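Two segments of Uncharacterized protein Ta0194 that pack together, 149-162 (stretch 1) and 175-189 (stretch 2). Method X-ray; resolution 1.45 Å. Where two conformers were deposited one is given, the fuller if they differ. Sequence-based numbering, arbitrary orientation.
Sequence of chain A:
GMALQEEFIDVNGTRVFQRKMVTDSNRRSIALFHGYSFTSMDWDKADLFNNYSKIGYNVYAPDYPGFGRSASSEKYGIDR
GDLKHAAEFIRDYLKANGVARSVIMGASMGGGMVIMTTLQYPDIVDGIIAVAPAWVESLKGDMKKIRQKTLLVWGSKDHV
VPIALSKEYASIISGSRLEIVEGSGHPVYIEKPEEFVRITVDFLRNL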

# COMPACT_ATOMS: atom_id res chain seq x y z
N LYS A 149 6.52 -0.37 12.32
CA LYS A 149 5.73 -1.59 12.42
C LYS A 149 5.35 -1.95 10.99
O LYS A 149 4.82 -1.11 10.27
N THR A 150 5.54 -3.23 10.64
CA THR A 150 5.31 -3.72 9.29
C THR A 150 4.54 -5.04 9.33
O THR A 150 4.88 -5.92 10.09
N LEU A 151 3.48 -5.14 8.53
CA LEU A 151 2.76 -6.36 8.31
C LEU A 151 3.06 -6.84 6.89
O LEU A 151 2.84 -6.10 5.93
N LEU A 152 3.57 -8.06 6.80
CA LEU A 152 3.79 -8.77 5.55
C LEU A 152 2.72 -9.82 5.41
O LEU A 152 2.51 -10.65 6.29
N VAL A 153 1.97 -9.77 4.31
CA VAL A 153 0.87 -10.69 4.03
C VAL A 153 1.21 -11.46 2.78
O VAL A 153 1.55 -10.87 1.78
N TRP A 154 1.08 -12.78 2.83
CA TRP A 154 1.30 -13.62 1.67
C TRP A 154 0.20 -14.66 1.62
O TRP A 154 -0.22 -15.18 2.65
N GLY A 155 -0.21 -15.03 0.42
CA GLY A 155 -1.04 -16.22 0.23
C GLY A 155 -0.21 -17.49 0.21
O GLY A 155 0.88 -17.50 -0.34
N SER A 156 -0.75 -18.56 0.76
CA SER A 156 -0.03 -19.85 0.88
C SER A 156 0.25 -20.46 -0.47
O SER A 156 1.20 -21.24 -0.60
N LYS A 157 -0.51 -20.07 -1.48
CA LYS A 157 -0.37 -20.61 -2.84
C LYS A 157 0.31 -19.62 -3.80
O LYS A 157 0.21 -19.76 -5.02
N ASP A 158 0.94 -18.58 -3.27
CA ASP A 158 1.59 -17.59 -4.12
C ASP A 158 2.85 -18.14 -4.77
O ASP A 158 3.83 -18.46 -4.07
N HIS A 159 2.82 -18.24 -6.08
CA HIS A 159 3.99 -18.59 -6.89
C HIS A 159 4.44 -17.45 -7.78
O HIS A 159 5.27 -17.66 -8.68
N VAL A 160 3.89 -16.25 -7.57
CA VAL A 160 4.29 -15.05 -8.31
C VAL A 160 5.50 -14.39 -7.65
O VAL A 160 6.50 -14.02 -8.31
N VAL A 161 5.38 -14.18 -6.35
CA VAL A 161 6.48 -13.72 -5.54
C VAL A 161 6.70 -14.82 -4.52
O VAL A 161 5.87 -15.06 -3.64
N PRO A 162 7.80 -15.55 -4.66
CA PRO A 162 7.97 -16.77 -3.90
C PRO A 162 7.78 -16.65 -2.39
O PRO A 162 8.25 -15.71 -1.78
N GLY A 175 10.71 -6.85 13.95
CA GLY A 175 9.36 -6.59 14.50
C GLY A 175 8.23 -6.80 13.52
O GLY A 175 7.01 -6.78 13.93
N SER A 176 8.59 -6.98 12.23
CA SER A 176 7.59 -7.29 11.20
C SER A 176 6.73 -8.46 11.64
O SER A 176 7.20 -9.37 12.37
N ARG A 177 5.44 -8.38 11.32
CA ARG A 177 4.41 -9.44 11.58
C ARG A 177 4.23 -10.12 10.17
O ARG A 177 3.85 -9.44 9.24
N LEU A 178 4.59 -11.40 10.00
CA LEU A 178 4.29 -12.18 8.76
C LEU A 178 3.05 -13.02 8.96
O LEU A 178 2.95 -13.81 9.91
N GLU A 179 2.10 -12.86 8.07
CA GLU A 179 0.93 -13.72 8.07
C GLU A 179 0.71 -14.41 6.72
O GLU A 179 0.58 -13.76 5.76
N ILE A 180 0.66 -15.74 6.70
CA ILE A 180 0.46 -16.47 5.48
C ILE A 180 -0.99 -16.96 5.51
O ILE A 180 -1.41 -17.69 6.42
N VAL A 181 -1.78 -16.51 4.52
CA VAL A 181 -3.20 -16.77 4.44
C VAL A 181 -3.44 -18.03 3.61
O VAL A 181 -3.13 -18.07 2.43
N GLU A 182 -4.01 -19.03 4.27
CA GLU A 182 -4.34 -20.30 3.66
C GLU A 182 -5.32 -20.16 2.51
O GLU A 182 -6.31 -19.44 2.62
N GLY A 183 -5.07 -20.85 1.41
CA GLY A 183 -6.05 -20.92 0.37
C GLY A 183 -6.08 -19.78 -0.61
O GLY A 183 -6.94 -19.73 -1.46
N SER A 184 -5.11 -18.88 -0.52
CA SER A 184 -4.98 -17.72 -1.41
C SER A 184 -3.70 -17.79 -2.21
O SER A 184 -2.66 -18.18 -1.70
N GLY A 185 -3.76 -17.41 -3.48
CA GLY A 185 -2.55 -17.05 -4.26
C GLY A 185 -2.12 -15.61 -4.01
O GLY A 185 -2.35 -15.05 -2.94
N HIS A 186 -1.54 -14.99 -5.02
CA HIS A 186 -0.86 -13.73 -4.87
C HIS A 186 -1.77 -12.56 -4.37
O HIS A 186 -1.32 -11.92 -3.38
N PRO A 187 -2.96 -12.24 -4.97
CA PRO A 187 -3.91 -11.13 -4.55
C PRO A 187 -4.89 -11.49 -3.39
O PRO A 187 -6.08 -11.82 -3.55
N VAL A 188 -4.31 -11.44 -2.22
CA VAL A 188 -4.96 -11.99 -1.08
C VAL A 188 -6.27 -11.28 -0.74
O VAL A 188 -7.24 -11.89 -0.28
N TYR A 189 -6.25 -9.96 -0.95
CA TYR A 189 -7.38 -9.07 -0.70
C TYR A 189 -8.54 -9.29 -1.70
O TYR A 189 -9.61 -8.73 -1.53

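Asp 158 and His 186 are joined where the two parallel strands have ended: His 186 ND1 donates to Asp 158 OD2 at 2.7 Å, near the plane of the ring. Both side chains are t at chi1. Asp 158 OD1 accepts from Val 160 N (2.8 Å) and Val 161 N (3.1 Å). Val 160 (t) covers one face of the imidazole, its CG1 3.8 Å from the centroid of the His 186 ring, while Val 161 CG2 comes within 3.5 Å of His 186 CE1. Water 2 ties the corner together, donating to Asp 158 OD2 (2.7 Å) and His 186 O (3.0 Å) and accepting from Gly 155 N (2.8 Å). Gly 155 leaves space here: a CB would clash with the carbonyl oxygens of Ser 184 and Gly 185. Ser 156 (p) accepts at OG from Gly 183 N, 3.1 Å away. On one face of the sheet lie Leu 152 (m,t), Leu 178 (t,p), Trp 154 and Ile 180 (m,t); Leu 178 CD1 lies 3.8 Å from Leu 152 CB and 4.2 Å from Trp 154 CE3. On the other, Val 153 CG1 meets Val 181 CG2 at 4.0 Å, and Leu 151 CD1 lies 3.5 Å from Arg 177 CG, beside the Arg 177 NE–Glu 179 OE2 salt bridge (2.9 Å).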

# COMPACT_ATOMS: atom_id res chain seq x y z
CB LYS A 149 4.46 -1.40 13.28
CG LYS A 149 4.75 -1.36 14.81
CD LYS A 149 3.50 -1.29 15.70
CE LYS A 149 3.91 -1.19 17.16
NZ LYS A 149 2.77 -1.08 18.14
CB THR A 150 6.68 -3.95 8.60
OG1 THR A 150 7.37 -2.69 8.46
CG2 THR A 150 6.55 -4.57 7.22
CB LEU A 151 1.25 -6.12 8.45
CG LEU A 151 0.30 -7.28 8.15
CD1 LEU A 151 0.49 -8.36 9.19
CD2 LEU A 151 -1.15 -6.81 8.07
CB LEU A 152 5.17 -9.45 5.59
CG LEU A 152 6.36 -8.50 5.72
CD1 LEU A 152 7.66 -9.25 5.96
CD2 LEU A 152 6.55 -7.59 4.54
CB VAL A 153 -0.48 -9.96 3.87
CG1 VAL A 153 -1.59 -10.98 3.63
CG2 VAL A 153 -0.81 -9.11 5.11
CB TRP A 154 2.63 -14.39 1.75
CG TRP A 154 3.69 -14.04 0.76
CD1 TRP A 154 3.97 -14.68 -0.44
CD2 TRP A 154 4.68 -13.04 0.90
NE1 TRP A 154 5.04 -14.11 -1.03
CE2 TRP A 154 5.52 -13.11 -0.23
CE3 TRP A 154 4.94 -12.08 1.88
CZ2 TRP A 154 6.63 -12.25 -0.37
CZ3 TRP A 154 6.02 -11.26 1.74
CH2 TRP A 154 6.85 -11.34 0.62
CB SER A 156 -0.83 -20.84 1.73
OG SER A 156 -2.02 -21.24 1.10
CB LYS A 157 -1.75 -21.01 -3.41
CG LYS A 157 -2.51 -21.95 -2.53
CD LYS A 157 -3.93 -22.20 -3.05
CE LYS A 157 -4.02 -23.34 -3.97
NZ LYS A 157 -5.41 -23.95 -3.87
CB ASP A 158 1.91 -16.36 -3.26
CG ASP A 158 2.36 -15.14 -4.06
OD1 ASP A 158 2.73 -15.26 -5.28
OD2 ASP A 158 2.43 -14.06 -3.46
CB HIS A 159 3.68 -19.83 -7.74
CG HIS A 159 3.23 -21.03 -6.95
ND1 HIS A 159 4.08 -21.73 -6.12
CD2 HIS A 159 2.03 -21.63 -6.85
CE1 HIS A 159 3.41 -22.71 -5.54
NE2 HIS A 159 2.16 -22.68 -5.97
CB VAL A 160 3.12 -14.06 -8.43
CG1 VAL A 160 3.55 -12.69 -9.05
CG2 VAL A 160 1.98 -14.70 -9.23
CB VAL A 161 6.23 -12.34 -4.85
CG1 VAL A 161 7.41 -11.96 -3.95
CG2 VAL A 161 5.96 -11.23 -5.87
CB PRO A 162 9.44 -17.14 -4.17
CG PRO A 162 9.84 -16.44 -5.36
CD PRO A 162 8.92 -15.30 -5.57
CB SER A 176 8.21 -7.50 9.81
OG SER A 176 9.04 -8.65 9.70
CB ARG A 177 3.06 -8.81 12.08
CG ARG A 177 1.85 -9.75 12.07
CD ARG A 177 0.66 -9.14 12.90
NE ARG A 177 -0.51 -9.99 12.75
CZ ARG A 177 -1.74 -9.55 13.12
NH1 ARG A 177 -1.90 -8.35 13.71
NH2 ARG A 177 -2.78 -10.36 13.04
CB LEU A 178 5.43 -13.12 8.37
CG LEU A 178 5.22 -14.05 7.17
CD1 LEU A 178 4.88 -13.21 5.92
CD2 LEU A 178 6.42 -14.97 6.96
CB GLU A 179 -0.30 -12.93 8.43
CG GLU A 179 -0.19 -12.08 9.79
CD GLU A 179 -0.21 -12.77 11.21
OE1 GLU A 179 0.80 -13.17 11.83
OE2 GLU A 179 -1.18 -12.64 11.84
CB ILE A 180 1.50 -17.65 5.31
CG1 ILE A 180 2.96 -17.13 5.26
CG2 ILE A 180 1.23 -18.39 4.04
CD1 ILE A 180 4.04 -18.22 5.32
CB VAL A 181 -3.92 -15.54 3.85
CG1 VAL A 181 -5.43 -15.80 3.70
CG2 VAL A 181 -3.65 -14.30 4.68
CB GLU A 182 -4.93 -21.22 4.76
CG GLU A 182 -5.32 -22.63 4.32
CD GLU A 182 -4.18 -23.43 3.71
OE1 GLU A 182 -3.03 -23.27 4.15
OE2 GLU A 182 -4.44 -24.27 2.80
CB SER A 184 -4.96 -16.44 -0.60
OG SER A 184 -4.75 -15.31 -1.46
CB HIS A 186 -0.05 -13.50 -6.15
CG HIS A 186 0.82 -12.29 -6.16
ND1 HIS A 186 1.89 -12.11 -5.31
CD2 HIS A 186 0.80 -11.21 -6.97
CE1 HIS A 186 2.45 -10.94 -5.56
NE2 HIS A 186 1.83 -10.39 -6.58
CB PRO A 187 -4.71 -10.86 -5.81
CG PRO A 187 -4.69 -12.05 -6.50
CD PRO A 187 -3.46 -12.84 -6.21
CB VAL A 188 -4.00 -11.96 0.18
CG1 VAL A 188 -4.65 -12.64 1.36
CG2 VAL A 188 -2.63 -12.64 -0.15
CB TYR A 189 -6.90 -7.58 -0.71
CG TYR A 189 -6.07 -7.32 -1.93
CD1 TYR A 189 -6.64 -6.94 -3.13
CD2 TYR A 189 -4.71 -7.59 -1.92
CE1 TYR A 189 -5.87 -6.81 -4.27
CE2 TYR A 189 -3.95 -7.48 -3.05
CZ TYR A 189 -4.51 -7.09 -4.24
OH TYR A 189 -3.84 -7.00 -5.44
O HOH W 1 4.98 -5.16 13.06
O HOH W 2 0.60 -13.35 -1.61